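Long-range contacts in glutathione-specific gamma-glutamylcyclotransferase (Saccharomyces cerevisiae S288c, PDB 5HWK), which cleaves glutathione into 5-oxo-L-proline and the dipeptide Cys-Gly, acting on no other gamma-glutamyl peptide: residues Pro53-Ala57 against Asn193-Leu197; Trp9-Tyr13 against Leu156-Ile162. All coordinates share one frame; numbering follows the deposited sequence.

Contact 1: residues Pro53-Ala57 against Asn193-Leu197; sequences PGRVA and NYEYL
N193 grips the backbone of R55 with both ends of its carboxamide. The amide N of R55 donates to N193 OD1 over 2.8 Å, while N193 ND2 returns a straighter bond (169°) to the carbonyl O of R55, also 2.8 Å long. That O lies close to the amide plane of N193, and two bonds to one residue fix the rotation of the carboxamide. The N193 side chain reaches the strand with CG anti to its backbone N (chi1 -162°). G54 passes close beside it, its CA 3.3 Å from N193 OD1.

One helical turn on, Y196 lies against V56. CG1 of V56 sits over the centre of the phenol ring, 3.8 Å from the centroid, a CH-pi contact in which the two side chains cross at about a right angle. The phenol O then accepts the amide N-H of A57, with A57 N and Y196 OH 3.0 Å apart and the A57 methyl beside the same oxygen.

Farther out, the R55 side chain leads away from helix 193-205, against helix 176-185, to a salt bridge with E174, and its NH1 bonds back to G54 O. F39 and E115 also touch Y196. Side chains at the start of helix 193-205 thus bind the backbone of strand 54-61 in a buried strand-helix contact bordering the probable catalytic site, where E115 is the likely proton acceptor.

Contact 2: residues Trp9-Tyr13 against Leu156-Ile162; sequences WVLGY and LLTSVYI. With BEZ (benzoic acid), chain C.
Backbone bonds join V10 and S159 in a single bridge of parallel type: S159 N donates to W9 O at 2.8 Å, and L11 N to S159 O at 2.9 Å. The strands diverge at 49°, and water takes over at both ends. One molecule links W9 N to L157 O; another joins L11 O, Y161 N and carboxyl O2 of benzoic acid.

Among the apolar contacts, CD2 of L156 lies over one face of the W9 indole, 4.0 Å from the centroid of the five-membered ring. L11 packs across T158 and V160, its CB 3.9 Å from V160 CG2, and that same methyl meets the edge of the Y13 ring.

The polar side-chain contact belongs to Y13, whose OH donates to Y161 O over 2.6 Å, in the carbonyl plane. With chi1 at 61°, the ring reaches across to strand 154-163.

Y13 N also donates to ligand O2 at 2.9 Å, and this oxygen sits above the Y13 ring. Backbone N-H groups of Y13, G14 and L16 hold the carboxyl group, consistent with the family's substrate site; beside it, the V10-S159 bridge joins far strands of the antiparallel sheet, closing it into a barrel, as in the gamma-glutamylcyclotransferase fold.

Overall arrangement
Contact 1 and contact 2 lie on opposite sides of the chain's centre, their own centres about 21 Å apart, yet they meet where A57 O comes within 3.7 Å of Y13 CE1. Their segments alternate along the sequence. Contact 2 joins strand 8-12, at one edge of the six-stranded sheet, to 154-163, next to last at the other, and holds the benzoic acid; contact 1 docks helix 193-205 on the separate sheet containing strand 54-61. E115, the probable proton acceptor, is near both: between nearest side-chain atoms, Y196 is about 3 Å from E115. Y13 is about 8 Å from E115, measured likewise. The Y196 side chain is about 6 Å from benzoic acid (nearest atoms), placing both contacts beside one pocket.

Contact 1: residues Pro53-Ala57 against Asn193-Leu197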
loop_
_atom_site.group_PDB
_atom_site.type_symbol
_atom_site.label_atom_id
_atom_site.label_comp_id
_atom_site.label_asym_id
_atom_site.label_seq_id
_atom_site.Cartn_x
_atom_site.Cartn_y
_atom_site.Cartn_z
ATOM N N PRO A 53 9.129 -8.257 -16.629
ATOM C CA PRO A 53 8.146 -7.773 -15.655
ATOM C C PRO A 53 8.460 -6.376 -15.155
ATOM O O PRO A 53 9.606 -5.917 -15.112
ATOM C CB PRO A 53 8.269 -8.782 -14.511
ATOM C CG PRO A 53 8.845 -10.081 -15.184
ATOM C CD PRO A 53 9.815 -9.505 -16.211
ATOM N N GLY A 54 7.414 -5.703 -14.725
ATOM C CA GLY A 54 7.561 -4.434 -14.045
ATOM C C GLY A 54 7.546 -4.594 -12.522
ATOM O O GLY A 54 7.640 -5.701 -11.983
ATOM N N ARG A 55 7.362 -3.478 -11.829
ATOM C CA ARG A 55 7.348 -3.423 -10.375
ATOM C C ARG A 55 6.151 -2.625 -9.910
ATOM O O ARG A 55 5.983 -1.458 -10.289
ATOM C CB ARG A 55 8.597 -2.794 -9.773
ATOM C CG ARG A 55 9.856 -3.479 -10.113
ATOM C CD ARG A 55 9.962 -4.731 -9.251
ATOM N NE ARG A 55 11.253 -5.422 -9.396
ATOM C CZ ARG A 55 11.450 -6.367 -10.290
ATOM N NH1 ARG A 55 10.514 -6.728 -11.143
ATOM N NH2 ARG A 55 12.626 -6.971 -10.331
ATOM N N VAL A 56 5.346 -3.212 -9.009
ATOM C CA VAL A 56 4.158 -2.552 -8.479
ATOM C C VAL A 56 4.156 -2.741 -6.964
ATOM O O VAL A 56 5.025 -3.398 -6.399
ATOM C CB VAL A 56 2.880 -3.082 -9.166
ATOM C CG1 VAL A 56 2.841 -2.636 -10.627
ATOM C CG2 VAL A 56 2.750 -4.576 -9.038
ATOM N N ALA A 57 3.209 -2.076 -6.301
ATOM C CA ALA A 57 3.273 -1.966 -4.843
ATOM C C ALA A 57 2.712 -3.189 -4.120
ATOM O O ALA A 57 1.694 -3.769 -4.523
ATOM C CB ALA A 57 2.473 -0.749 -4.402
ATOM N N ASN A 193 5.606 1.607 -16.575
ATOM C CA ASN A 193 5.741 1.388 -15.130
ATOM C C ASN A 193 5.991 2.732 -14.450
ATOM O O ASN A 193 5.521 2.965 -13.326
ATOM C CB ASN A 193 6.913 0.428 -14.920
ATOM C CG ASN A 193 6.941 -0.264 -13.545
ATOM O OD1 ASN A 193 7.675 -1.236 -13.441
ATOM N ND2 ASN A 193 6.141 0.169 -12.574
ATOM N N TYR A 194 6.640 3.669 -15.156
ATOM C CA TYR A 194 6.851 4.994 -14.593
ATOM C C TYR A 194 5.537 5.700 -14.317
ATOM O O TYR A 194 5.399 6.365 -13.278
ATOM C CB TYR A 194 7.685 5.794 -15.594
ATOM C CG TYR A 194 7.855 7.258 -15.342
ATOM C CD1 TYR A 194 8.523 7.741 -14.212
ATOM C CD2 TYR A 194 7.518 8.172 -16.332
ATOM C CE1 TYR A 194 8.727 9.117 -14.050
ATOM C CE2 TYR A 194 7.693 9.480 -16.162
ATOM C CZ TYR A 194 8.298 9.957 -15.040
ATOM O OH TYR A 194 8.482 11.318 -14.969
ATOM N N GLU A 195 4.578 5.596 -15.246
ATOM C CA GLU A 195 3.260 6.212 -15.037
ATOM C C GLU A 195 2.607 5.656 -13.757
ATOM O O GLU A 195 1.965 6.411 -13.020
ATOM C CB GLU A 195 2.338 5.934 -16.221
ATOM C CG GLU A 195 1.014 6.619 -16.072
ATOM C CD GLU A 195 -0.081 6.153 -17.061
ATOM O OE1 GLU A 195 -0.057 4.985 -17.541
ATOM O OE2 GLU A 195 -1.022 6.937 -17.287
ATOM N N TYR A 196 2.679 4.342 -13.529
ATOM C CA TYR A 196 2.127 3.799 -12.289
ATOM C C TYR A 196 2.745 4.467 -11.054
ATOM O O TYR A 196 2.025 4.880 -10.123
ATOM C CB TYR A 196 2.380 2.306 -12.258
ATOM C CG TYR A 196 1.991 1.584 -11.005
ATOM C CD1 TYR A 196 2.895 1.458 -9.947
ATOM C CD2 TYR A 196 0.729 0.989 -10.895
ATOM C CE1 TYR A 196 2.550 0.772 -8.786
ATOM C CE2 TYR A 196 0.361 0.278 -9.733
ATOM C CZ TYR A 196 1.257 0.209 -8.678
ATOM O OH TYR A 196 0.945 -0.532 -7.545
ATOM N N LEU A 197 4.077 4.617 -11.031
ATOM C CA LEU A 197 4.708 5.292 -9.895
ATOM C C LEU A 197 4.267 6.739 -9.799
ATOM O O LEU A 197 3.988 7.251 -8.710
ATOM C CB LEU A 197 6.225 5.208 -10.019
ATOM C CG LEU A 197 7.116 5.908 -9.019
ATOM C CD1 LEU A 197 6.773 5.503 -7.586
ATOM C CD2 LEU A 197 8.588 5.593 -9.319
#

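Contact 2: residues Trp9-Tyr13 against Leu156-Ile162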
loop_
_atom_site.group_PDB
_atom_site.type_symbol
_atom_site.label_atom_id
_atom_site.label_comp_id
_atom_site.label_asym_id
_atom_site.label_seq_id
_atom_site.Cartn_x
_atom_site.Cartn_y
_atom_site.Cartn_z
ATOM N N TRP A 9 -14.617 -2.368 5.230
ATOM C CA TRP A 9 -13.630 -1.332 4.998
ATOM C C TRP A 9 -12.493 -1.986 4.247
ATOM O O TRP A 9 -12.047 -3.054 4.623
ATOM C CB TRP A 9 -13.115 -0.800 6.330
ATOM C CG TRP A 9 -14.214 0.036 7.024
ATOM C CD1 TRP A 9 -15.132 -0.395 7.957
ATOM C CD2 TRP A 9 -14.492 1.436 6.818
ATOM N NE1 TRP A 9 -15.931 0.645 8.324
ATOM C CE2 TRP A 9 -15.562 1.781 7.660
ATOM C CE3 TRP A 9 -13.922 2.423 6.011
ATOM C CZ2 TRP A 9 -16.082 3.061 7.704
ATOM C CZ3 TRP A 9 -14.429 3.698 6.071
ATOM C CH2 TRP A 9 -15.498 4.007 6.920
ATOM N N VAL A 10 -12.076 -1.339 3.167
ATOM C CA VAL A 10 -11.013 -1.864 2.307
ATOM C C VAL A 10 -9.876 -0.855 2.302
ATOM O O VAL A 10 -10.090 0.307 1.957
ATOM C CB VAL A 10 -11.538 -2.059 0.873
ATOM C CG1 VAL A 10 -10.401 -2.535 -0.080
ATOM C CG2 VAL A 10 -12.687 -3.029 0.847
ATOM N N LEU A 11 -8.651 -1.313 2.593
ATOM C CA LEU A 11 -7.487 -0.443 2.525
ATOM C C LEU A 11 -7.044 -0.312 1.084
ATOM O O LEU A 11 -7.075 -1.285 0.330
ATOM C CB LEU A 11 -6.324 -1.094 3.266
ATOM C CG LEU A 11 -6.383 -1.207 4.774
ATOM C CD1 LEU A 11 -5.080 -1.871 5.273
ATOM C CD2 LEU A 11 -6.578 0.167 5.320
ATOM N N GLY A 12 -6.690 0.907 0.703
ATOM C CA GLY A 12 -5.993 1.100 -0.564
ATOM C C GLY A 12 -4.625 1.709 -0.340
ATOM O O GLY A 12 -4.499 2.731 0.344
ATOM N N TYR A 13 -3.577 1.096 -0.918
ATOM C CA TYR A 13 -2.215 1.592 -0.779
ATOM C C TYR A 13 -1.538 1.737 -2.133
ATOM O O TYR A 13 -0.406 2.221 -2.196
ATOM C CB TYR A 13 -1.365 0.706 0.161
ATOM C CG TYR A 13 -1.236 -0.681 -0.350
ATOM C CD1 TYR A 13 -0.200 -1.025 -1.199
ATOM C CD2 TYR A 13 -2.119 -1.667 0.026
ATOM C CE1 TYR A 13 -0.077 -2.266 -1.694
ATOM C CE2 TYR A 13 -1.977 -2.959 -0.444
ATOM C CZ TYR A 13 -0.935 -3.263 -1.310
ATOM O OH TYR A 13 -0.787 -4.545 -1.778
ATOM N N LEU A 156 -9.405 -0.654 13.307
ATOM C CA LEU A 156 -10.475 -0.891 12.343
ATOM C C LEU A 156 -10.235 -2.248 11.687
ATOM O O LEU A 156 -9.116 -2.505 11.197
ATOM C CB LEU A 156 -10.488 0.239 11.293
ATOM C CG LEU A 156 -11.678 0.283 10.343
ATOM C CD1 LEU A 156 -12.978 0.583 11.129
ATOM C CD2 LEU A 156 -11.472 1.329 9.235
ATOM N N LEU A 157 -11.265 -3.108 11.635
ATOM C CA LEU A 157 -11.214 -4.344 10.842
ATOM C C LEU A 157 -11.337 -3.991 9.351
ATOM O O LEU A 157 -12.320 -3.355 8.932
ATOM C CB LEU A 157 -12.291 -5.346 11.268
ATOM C CG LEU A 157 -12.365 -6.606 10.397
ATOM C CD1 LEU A 157 -11.070 -7.426 10.491
ATOM C CD2 LEU A 157 -13.569 -7.476 10.727
ATOM N N THR A 158 -10.325 -4.371 8.561
ATOM C CA THR A 158 -10.248 -3.989 7.150
ATOM C C THR A 158 -9.832 -5.181 6.303
ATOM O O THR A 158 -9.163 -6.096 6.767
ATOM C CB THR A 158 -9.209 -2.865 6.901
ATOM O OG1 THR A 158 -7.874 -3.347 7.156
ATOM C CG2 THR A 158 -9.459 -1.652 7.733
ATOM N N SER A 159 -10.221 -5.142 5.039
ATOM C CA SER A 159 -9.729 -6.064 4.033
ATOM C C SER A 159 -8.660 -5.365 3.218
ATOM O O SER A 159 -8.714 -4.154 3.027
ATOM C CB SER A 159 -10.865 -6.497 3.102
ATOM O OG SER A 159 -11.785 -7.325 3.814
ATOM N N VAL A 160 -7.659 -6.127 2.802
ATOM C CA VAL A 160 -6.562 -5.556 2.014
ATOM C C VAL A 160 -6.038 -6.650 1.105
ATOM O O VAL A 160 -5.965 -7.808 1.488
ATOM C CB VAL A 160 -5.485 -5.022 3.000
ATOM C CG1 VAL A 160 -4.913 -6.151 3.884
ATOM C CG2 VAL A 160 -4.338 -4.276 2.258
ATOM N N TYR A 161 -5.605 -6.271 -0.110
ATOM C CA TYR A 161 -4.931 -7.203 -1.025
ATOM C C TYR A 161 -3.435 -7.011 -0.919
ATOM O O TYR A 161 -2.950 -5.892 -1.084
ATOM C CB TYR A 161 -5.371 -6.925 -2.467
ATOM C CG TYR A 161 -6.675 -7.554 -2.869
ATOM C CD1 TYR A 161 -6.757 -8.925 -3.153
ATOM C CD2 TYR A 161 -7.853 -6.806 -2.885
ATOM C CE1 TYR A 161 -7.961 -9.508 -3.562
ATOM C CE2 TYR A 161 -9.057 -7.381 -3.284
ATOM C CZ TYR A 161 -9.112 -8.751 -3.567
ATOM O OH TYR A 161 -10.264 -9.351 -4.008
ATOM N N ILE A 162 -2.711 -8.106 -0.694
ATOM C CA ILE A 162 -1.283 -8.088 -0.421
ATOM C C ILE A 162 -0.603 -9.122 -1.288
ATOM O O ILE A 162 -1.113 -10.232 -1.437
ATOM C CB ILE A 162 -0.999 -8.448 1.064
ATOM C CG1 ILE A 162 -1.567 -7.331 1.944
ATOM C CG2 ILE A 162 0.519 -8.663 1.290
ATOM C CD1 ILE A 162 -1.347 -7.518 3.423
HETATM C C BEZ C . -4.279 -1.330 -3.433
HETATM O O1 BEZ C . -4.387 -0.216 -3.868
HETATM O O2 BEZ C . -4.313 -1.449 -2.203
HETATM C C1 BEZ C . -4.024 -2.498 -4.333
HETATM C C2 BEZ C . -3.667 -3.695 -3.745
HETATM C C3 BEZ C . -3.353 -4.799 -4.547
HETATM C C4 BEZ C . -3.483 -4.725 -5.923
HETATM C C5 BEZ C . -3.888 -3.528 -6.493
HETATM C C6 BEZ C . -4.154 -2.397 -5.727
HETATM O O HOH W 1 -14.047 -4.445 7.280
HETATM O O HOH W 2 -5.892 -3.463 -0.896
#